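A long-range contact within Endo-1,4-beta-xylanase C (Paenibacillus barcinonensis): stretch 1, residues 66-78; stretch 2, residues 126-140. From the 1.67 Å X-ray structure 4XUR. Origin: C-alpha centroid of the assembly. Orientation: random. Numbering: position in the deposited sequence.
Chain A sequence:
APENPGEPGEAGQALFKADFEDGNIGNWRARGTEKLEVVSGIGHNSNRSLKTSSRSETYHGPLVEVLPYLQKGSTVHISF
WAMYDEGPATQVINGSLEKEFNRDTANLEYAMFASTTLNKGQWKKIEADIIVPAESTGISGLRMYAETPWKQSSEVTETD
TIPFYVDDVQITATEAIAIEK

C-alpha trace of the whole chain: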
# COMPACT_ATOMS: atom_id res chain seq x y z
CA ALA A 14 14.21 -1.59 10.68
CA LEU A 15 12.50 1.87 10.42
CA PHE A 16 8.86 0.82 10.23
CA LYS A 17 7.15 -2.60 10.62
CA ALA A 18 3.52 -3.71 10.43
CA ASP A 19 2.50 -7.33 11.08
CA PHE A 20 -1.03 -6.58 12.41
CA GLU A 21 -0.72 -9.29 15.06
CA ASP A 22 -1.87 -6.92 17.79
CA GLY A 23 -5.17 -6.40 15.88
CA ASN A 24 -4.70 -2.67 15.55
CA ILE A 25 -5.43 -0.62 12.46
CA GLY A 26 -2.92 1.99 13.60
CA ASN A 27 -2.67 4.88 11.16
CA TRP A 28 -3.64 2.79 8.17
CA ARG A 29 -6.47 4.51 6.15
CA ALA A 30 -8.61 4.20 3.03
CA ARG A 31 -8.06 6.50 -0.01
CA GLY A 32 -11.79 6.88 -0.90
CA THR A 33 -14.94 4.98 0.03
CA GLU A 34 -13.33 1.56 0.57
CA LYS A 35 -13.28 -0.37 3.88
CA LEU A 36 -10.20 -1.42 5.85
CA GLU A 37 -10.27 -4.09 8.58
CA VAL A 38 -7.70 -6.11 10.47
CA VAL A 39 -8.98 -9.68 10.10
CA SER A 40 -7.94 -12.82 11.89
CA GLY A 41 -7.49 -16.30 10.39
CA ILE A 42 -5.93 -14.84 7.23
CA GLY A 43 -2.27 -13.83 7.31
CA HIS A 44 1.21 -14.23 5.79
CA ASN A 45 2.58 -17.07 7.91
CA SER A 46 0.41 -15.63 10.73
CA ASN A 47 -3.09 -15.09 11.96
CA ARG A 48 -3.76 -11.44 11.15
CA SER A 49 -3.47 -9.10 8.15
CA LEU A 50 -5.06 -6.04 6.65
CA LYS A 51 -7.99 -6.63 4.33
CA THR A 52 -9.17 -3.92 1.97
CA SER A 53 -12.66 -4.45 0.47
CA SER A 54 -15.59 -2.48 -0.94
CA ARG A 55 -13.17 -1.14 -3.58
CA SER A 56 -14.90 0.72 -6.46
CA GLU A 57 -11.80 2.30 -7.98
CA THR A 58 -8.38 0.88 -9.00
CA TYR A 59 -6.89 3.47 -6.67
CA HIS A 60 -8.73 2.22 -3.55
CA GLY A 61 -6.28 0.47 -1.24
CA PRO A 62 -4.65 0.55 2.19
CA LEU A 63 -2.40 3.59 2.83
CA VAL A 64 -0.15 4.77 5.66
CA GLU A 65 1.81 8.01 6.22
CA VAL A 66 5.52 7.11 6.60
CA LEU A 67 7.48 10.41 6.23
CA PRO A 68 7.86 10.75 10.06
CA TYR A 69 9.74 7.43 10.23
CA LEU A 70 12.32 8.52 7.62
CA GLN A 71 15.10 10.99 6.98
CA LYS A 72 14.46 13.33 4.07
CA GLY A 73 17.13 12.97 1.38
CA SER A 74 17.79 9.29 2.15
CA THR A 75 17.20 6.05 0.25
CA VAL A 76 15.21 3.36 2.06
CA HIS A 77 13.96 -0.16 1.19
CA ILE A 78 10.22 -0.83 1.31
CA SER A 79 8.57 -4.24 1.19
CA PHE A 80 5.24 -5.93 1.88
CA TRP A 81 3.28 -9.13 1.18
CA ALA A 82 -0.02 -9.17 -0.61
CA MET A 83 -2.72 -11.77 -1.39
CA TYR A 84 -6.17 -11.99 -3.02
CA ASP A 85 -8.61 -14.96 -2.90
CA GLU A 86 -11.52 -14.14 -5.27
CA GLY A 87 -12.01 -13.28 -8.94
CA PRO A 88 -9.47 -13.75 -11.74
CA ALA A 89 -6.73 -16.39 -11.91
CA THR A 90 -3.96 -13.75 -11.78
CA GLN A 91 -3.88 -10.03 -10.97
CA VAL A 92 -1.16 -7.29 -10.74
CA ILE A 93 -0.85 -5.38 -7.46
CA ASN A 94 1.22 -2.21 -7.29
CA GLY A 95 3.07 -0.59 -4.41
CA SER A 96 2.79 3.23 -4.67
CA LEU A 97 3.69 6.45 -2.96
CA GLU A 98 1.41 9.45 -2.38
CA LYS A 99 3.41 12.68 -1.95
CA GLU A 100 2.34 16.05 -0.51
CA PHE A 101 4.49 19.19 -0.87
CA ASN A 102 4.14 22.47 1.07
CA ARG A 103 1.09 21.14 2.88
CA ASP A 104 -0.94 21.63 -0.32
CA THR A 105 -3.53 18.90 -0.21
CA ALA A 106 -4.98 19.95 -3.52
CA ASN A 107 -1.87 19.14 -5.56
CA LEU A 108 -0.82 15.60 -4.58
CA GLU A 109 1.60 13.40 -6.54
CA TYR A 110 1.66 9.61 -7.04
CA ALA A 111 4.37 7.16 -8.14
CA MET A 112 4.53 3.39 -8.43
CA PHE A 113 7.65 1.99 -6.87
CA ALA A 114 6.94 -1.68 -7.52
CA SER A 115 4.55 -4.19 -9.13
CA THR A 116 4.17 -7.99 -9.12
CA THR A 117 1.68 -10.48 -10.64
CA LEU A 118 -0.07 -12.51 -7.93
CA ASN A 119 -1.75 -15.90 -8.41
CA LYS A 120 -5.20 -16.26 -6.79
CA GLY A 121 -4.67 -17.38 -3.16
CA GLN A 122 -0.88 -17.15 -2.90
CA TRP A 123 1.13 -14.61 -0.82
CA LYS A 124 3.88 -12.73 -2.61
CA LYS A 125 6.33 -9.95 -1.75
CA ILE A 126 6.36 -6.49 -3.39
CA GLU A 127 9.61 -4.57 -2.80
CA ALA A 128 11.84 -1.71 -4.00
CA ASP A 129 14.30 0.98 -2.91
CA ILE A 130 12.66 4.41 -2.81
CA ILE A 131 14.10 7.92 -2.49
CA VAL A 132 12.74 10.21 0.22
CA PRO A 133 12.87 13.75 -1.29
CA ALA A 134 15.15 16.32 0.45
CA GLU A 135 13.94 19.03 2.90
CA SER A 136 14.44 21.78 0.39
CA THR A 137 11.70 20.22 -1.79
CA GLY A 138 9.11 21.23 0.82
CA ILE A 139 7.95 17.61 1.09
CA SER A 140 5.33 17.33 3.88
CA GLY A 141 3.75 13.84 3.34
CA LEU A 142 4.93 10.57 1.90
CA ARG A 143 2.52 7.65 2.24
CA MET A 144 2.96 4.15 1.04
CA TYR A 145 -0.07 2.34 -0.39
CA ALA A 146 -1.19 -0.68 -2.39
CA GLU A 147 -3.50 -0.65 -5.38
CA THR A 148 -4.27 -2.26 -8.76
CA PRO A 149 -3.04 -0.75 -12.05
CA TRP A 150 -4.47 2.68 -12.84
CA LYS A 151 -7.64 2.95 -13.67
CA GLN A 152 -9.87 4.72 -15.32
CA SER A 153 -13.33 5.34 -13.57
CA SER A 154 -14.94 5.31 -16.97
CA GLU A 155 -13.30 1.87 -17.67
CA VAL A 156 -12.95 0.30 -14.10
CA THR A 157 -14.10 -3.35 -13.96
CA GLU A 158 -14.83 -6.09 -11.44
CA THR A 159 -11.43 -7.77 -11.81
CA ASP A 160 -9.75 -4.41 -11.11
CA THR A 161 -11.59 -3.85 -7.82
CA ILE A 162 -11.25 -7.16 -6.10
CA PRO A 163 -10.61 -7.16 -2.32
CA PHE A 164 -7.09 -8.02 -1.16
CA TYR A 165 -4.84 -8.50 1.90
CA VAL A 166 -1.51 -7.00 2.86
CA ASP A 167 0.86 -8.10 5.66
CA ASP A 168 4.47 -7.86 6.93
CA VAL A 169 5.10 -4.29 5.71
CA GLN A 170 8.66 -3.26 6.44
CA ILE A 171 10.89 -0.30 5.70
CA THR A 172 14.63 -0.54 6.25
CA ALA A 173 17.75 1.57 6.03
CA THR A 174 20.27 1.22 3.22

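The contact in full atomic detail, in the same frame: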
# COMPACT_ATOMS: atom_id res chain seq x y z
N VAL A 66 4.22 7.58 6.06
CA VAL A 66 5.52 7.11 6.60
C VAL A 66 6.66 8.14 6.69
O VAL A 66 7.73 7.80 7.17
CB VAL A 66 6.02 5.87 5.84
CG1 VAL A 66 5.00 4.68 6.03
CG2 VAL A 66 6.33 6.20 4.40
N LEU A 67 6.44 9.33 6.18
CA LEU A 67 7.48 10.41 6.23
C LEU A 67 8.10 10.55 7.65
O LEU A 67 9.30 10.57 7.76
CB LEU A 67 6.96 11.72 5.78
CG LEU A 67 8.08 12.75 5.53
CD1 LEU A 67 9.17 12.23 4.56
CD2 LEU A 67 7.46 14.00 4.94
N PRO A 68 7.26 10.57 8.72
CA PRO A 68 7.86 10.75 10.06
C PRO A 68 8.85 9.72 10.51
O PRO A 68 9.67 10.00 11.38
CB PRO A 68 6.60 10.74 10.98
CG PRO A 68 5.44 11.07 10.06
CD PRO A 68 5.81 10.32 8.84
N TYR A 69 8.82 8.51 9.93
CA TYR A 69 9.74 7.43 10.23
C TYR A 69 11.12 7.61 9.54
O TYR A 69 12.07 6.85 9.83
CB TYR A 69 9.16 6.11 9.84
CG TYR A 69 7.91 5.72 10.61
CD1 TYR A 69 8.01 5.12 11.87
CD2 TYR A 69 6.65 5.87 10.08
CE1 TYR A 69 6.84 4.74 12.57
CE2 TYR A 69 5.48 5.51 10.77
CZ TYR A 69 5.60 4.94 12.02
OH TYR A 69 4.40 4.53 12.64
N LEU A 70 11.19 8.48 8.57
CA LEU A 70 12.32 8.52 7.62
C LEU A 70 13.08 9.84 7.66
O LEU A 70 12.57 10.86 8.11
CB LEU A 70 11.82 8.26 6.20
CG LEU A 70 10.83 7.06 5.99
CD1 LEU A 70 10.39 6.95 4.53
CD2 LEU A 70 11.47 5.80 6.48
N GLN A 71 14.29 9.79 7.17
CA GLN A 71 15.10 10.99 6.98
C GLN A 71 14.92 11.47 5.55
O GLN A 71 15.08 10.67 4.64
CB GLN A 71 16.59 10.77 7.23
CG GLN A 71 17.32 12.14 7.18
CD GLN A 71 18.85 12.10 7.18
OE1 GLN A 71 19.49 13.21 7.17
NE2 GLN A 71 19.45 10.95 7.19
N LYS A 72 14.51 12.70 5.41
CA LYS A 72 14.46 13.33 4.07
C LYS A 72 15.85 13.31 3.43
O LYS A 72 16.88 13.51 4.10
CB LYS A 72 13.90 14.78 4.17
CG LYS A 72 12.41 14.88 4.60
CD LYS A 72 12.05 16.32 5.04
CE LYS A 72 10.66 16.36 5.65
NZ LYS A 72 10.25 17.66 6.26
N GLY A 73 15.91 13.02 2.13
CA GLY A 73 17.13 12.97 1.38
C GLY A 73 17.83 11.63 1.42
O GLY A 73 18.96 11.53 0.96
N SER A 74 17.21 10.61 2.03
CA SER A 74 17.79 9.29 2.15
C SER A 74 17.18 8.35 1.15
O SER A 74 16.16 8.65 0.55
CB SER A 74 17.59 8.76 3.59
OG SER A 74 16.22 8.43 3.82
N THR A 75 17.79 7.15 1.01
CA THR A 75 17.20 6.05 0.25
C THR A 75 16.87 4.92 1.29
O THR A 75 17.67 4.62 2.21
CB THR A 75 18.20 5.53 -0.78
OG1 THR A 75 18.51 6.60 -1.67
CG2 THR A 75 17.65 4.36 -1.57
N VAL A 76 15.68 4.37 1.18
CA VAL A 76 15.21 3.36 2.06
C VAL A 76 14.66 2.18 1.23
O VAL A 76 14.41 2.32 0.06
CB VAL A 76 14.20 3.90 3.09
CG1 VAL A 76 14.82 4.96 3.96
CG2 VAL A 76 12.94 4.47 2.43
N HIS A 77 14.53 1.00 1.86
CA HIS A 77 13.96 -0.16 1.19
C HIS A 77 12.59 -0.46 1.76
O HIS A 77 12.46 -0.58 2.97
CB HIS A 77 14.87 -1.38 1.34
CG HIS A 77 14.52 -2.50 0.40
ND1 HIS A 77 14.73 -2.42 -0.95
CD2 HIS A 77 14.00 -3.73 0.64
CE1 HIS A 77 14.34 -3.55 -1.53
NE2 HIS A 77 13.89 -4.36 -0.59
N ILE A 78 11.58 -0.49 0.89
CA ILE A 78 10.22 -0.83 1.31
C ILE A 78 9.81 -2.17 0.75
O ILE A 78 9.98 -2.46 -0.46
CB ILE A 78 9.18 0.21 0.88
CG1 ILE A 78 9.57 1.57 1.40
CG2 ILE A 78 7.81 -0.20 1.38
CD1 ILE A 78 8.44 2.61 1.39
N ILE A 126 6.12 -7.65 -2.52
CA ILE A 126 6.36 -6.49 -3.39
C ILE A 126 7.46 -5.65 -2.71
O ILE A 126 7.31 -5.34 -1.55
CB ILE A 126 5.07 -5.66 -3.55
CG1 ILE A 126 3.98 -6.45 -4.29
CG2 ILE A 126 5.37 -4.33 -4.23
CD1 ILE A 126 3.23 -7.39 -3.44
N GLU A 127 8.53 -5.32 -3.42
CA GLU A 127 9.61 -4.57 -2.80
C GLU A 127 10.36 -3.68 -3.78
O GLU A 127 10.48 -3.96 -4.97
CB GLU A 127 10.54 -5.53 -2.08
CG GLU A 127 11.46 -6.33 -3.03
CD GLU A 127 12.41 -7.23 -2.25
OE1 GLU A 127 12.84 -6.84 -1.12
OE2 GLU A 127 12.75 -8.31 -2.75
N ALA A 128 10.90 -2.56 -3.26
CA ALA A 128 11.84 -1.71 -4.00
C ALA A 128 12.58 -0.78 -3.06
O ALA A 128 12.14 -0.51 -1.94
CB ALA A 128 11.12 -0.89 -5.06
N ASP A 129 13.71 -0.27 -3.53
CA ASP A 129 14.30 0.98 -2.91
C ASP A 129 13.43 2.16 -3.34
O ASP A 129 13.03 2.30 -4.51
CB ASP A 129 15.73 1.23 -3.36
CG ASP A 129 16.77 0.38 -2.66
OD1 ASP A 129 16.48 -0.48 -1.82
OD2 ASP A 129 17.95 0.64 -2.97
N ILE A 130 13.22 3.09 -2.41
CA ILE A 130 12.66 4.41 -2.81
C ILE A 130 13.53 5.55 -2.25
O ILE A 130 14.25 5.39 -1.25
CB ILE A 130 11.23 4.58 -2.31
CG1 ILE A 130 11.14 4.58 -0.79
CG2 ILE A 130 10.35 3.54 -2.92
CD1 ILE A 130 10.22 5.63 -0.21
N ILE A 131 13.41 6.71 -2.90
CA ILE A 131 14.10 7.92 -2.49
C ILE A 131 13.06 8.75 -1.70
O ILE A 131 11.91 8.95 -2.13
CB ILE A 131 14.59 8.66 -3.79
CG1 ILE A 131 15.79 7.94 -4.33
CG2 ILE A 131 14.89 10.15 -3.53
CD1 ILE A 131 16.00 8.12 -5.80
N VAL A 132 13.50 9.26 -0.56
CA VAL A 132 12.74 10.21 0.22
C VAL A 132 13.25 11.58 -0.25
O VAL A 132 14.45 11.85 -0.06
CB VAL A 132 13.01 10.00 1.74
CG1 VAL A 132 12.11 10.84 2.57
CG2 VAL A 132 12.73 8.53 2.10
N PRO A 133 12.39 12.41 -0.83
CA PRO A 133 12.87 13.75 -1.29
C PRO A 133 13.48 14.60 -0.17
O PRO A 133 13.07 14.44 1.01
CB PRO A 133 11.64 14.39 -1.85
CG PRO A 133 10.72 13.26 -2.23
CD PRO A 133 10.99 12.23 -1.17
N ALA A 134 14.39 15.52 -0.54
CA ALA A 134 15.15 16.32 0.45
C ALA A 134 14.25 17.43 1.04
O ALA A 134 13.20 17.77 0.50
CB ALA A 134 16.40 16.89 -0.16
N GLU A 135 14.68 17.97 2.19
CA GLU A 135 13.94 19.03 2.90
C GLU A 135 13.58 20.18 2.01
O GLU A 135 12.46 20.69 2.03
CB GLU A 135 14.81 19.46 4.12
CG GLU A 135 14.28 20.69 4.85
CD GLU A 135 12.93 20.52 5.46
OE1 GLU A 135 12.14 21.49 5.30
OE2 GLU A 135 12.67 19.46 6.07
N SER A 136 14.58 20.60 1.23
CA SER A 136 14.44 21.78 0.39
C SER A 136 13.36 21.60 -0.67
O SER A 136 13.03 22.59 -1.36
CB SER A 136 15.81 22.19 -0.20
OG SER A 136 16.52 21.07 -0.71
N THR A 137 12.84 20.38 -0.88
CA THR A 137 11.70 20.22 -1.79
C THR A 137 10.40 20.73 -1.19
O THR A 137 9.43 20.96 -1.91
CB THR A 137 11.39 18.78 -2.25
OG1 THR A 137 10.97 17.99 -1.12
CG2 THR A 137 12.58 18.15 -3.01
N GLY A 138 10.35 20.90 0.12
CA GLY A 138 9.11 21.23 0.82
C GLY A 138 8.19 20.03 1.06
O GLY A 138 7.04 20.18 1.52
N ILE A 139 8.69 18.80 0.83
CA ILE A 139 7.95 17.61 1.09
C ILE A 139 7.36 17.64 2.49
O ILE A 139 8.09 17.93 3.43
CB ILE A 139 8.77 16.29 0.85
CG1 ILE A 139 7.92 14.99 0.89
CG2 ILE A 139 9.99 16.17 1.79
CD1 ILE A 139 7.17 14.62 -0.33
N SER A 140 6.06 17.31 2.61
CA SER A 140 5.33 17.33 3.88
C SER A 140 4.48 16.08 4.17
O SER A 140 3.95 15.95 5.29
CB SER A 140 4.47 18.59 4.00
OG SER A 140 3.49 18.66 2.95
O HOH W 1 10.27 19.43 3.86
O HOH W 2 7.68 17.56 6.61

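Antiparallel strands illustrate a general principle: alternation of side chains lets a single pair of strands present an apolar surface on one side and a polar one on the other, while the backbone between them holds the register. Strands 75-78 and 126-131 of this xylanase, whose axes come within 4.6 Å and run at 160°, are a compact example.

The apolar centre is built around Val132 and Ile130. Val132, the residue most extensively covered by the other stretch, follows its strand directly and points toward stretch 1, where its CG1 lies 3.8 Å from Leu67 CD1 and its CG2 lies 3.7 Å from Leu70 CD1. The loop that precedes strand 75-78 thus closes over this valine. Val76 extends the cluster, with CG2 4.1 Å from Val132 CG2 and 3.7 Å from Ile130 CG1. Next along the same face, Ile78 CD1 reaches Ile130 CD1 at 3.9 Å. Leu67 also carries the packing toward the second strand of stretch 2, its CD2 lying 4.2 Å from Ile139 CG1.

Backbone hydrogen bonds fix this packing in register. Val76 and Ile130 form a reciprocal pair, Val76 N to Ile130 O at 3.0 Å and Ile130 N to Val76 O at 2.8 Å; Ile78 and Ala128 repeat the pattern, with both N-to-O distances 2.9 Å. Between these pairs, the non-hydrogen-bonded positions bring alpha carbons closer together, and Asp129 CA makes a CA-H...O contact of 3.3 Å with Val76 O. Beyond the strand, Val132 N donates to Ser74 O at 2.9 Å in a nearly straight bond. The type II turn from Gln71 to Ser74 then places Gly73 N 2.9 Å from Val132 O, to which it donates. Glycine suits this position: at phi 87°, a CB would be jammed against the preceding carbonyl oxygen.

The opposite face of the strand pair is polar at His77. The imidazole uses both nitrogens as donors, ND1 to Asp129 OD1 at 2.8 Å and NE2 to Glu127 OE1 at 2.7 Å. Both carboxylate oxygens lie at the ring edge, near its plane, so one side chain ties together two acidic residues that flank Ala128.

At the other end, Lys72 extends its side chain so that NZ forms a salt bridge with Glu135 OE2 at 3.0 Å. Two waters broaden this link: water 1 accepts from Lys72 NZ at 3.0 Å and donates to Ile139 O at 2.7 Å, while water 2 accepts from Lys72 NZ at 2.6 Å.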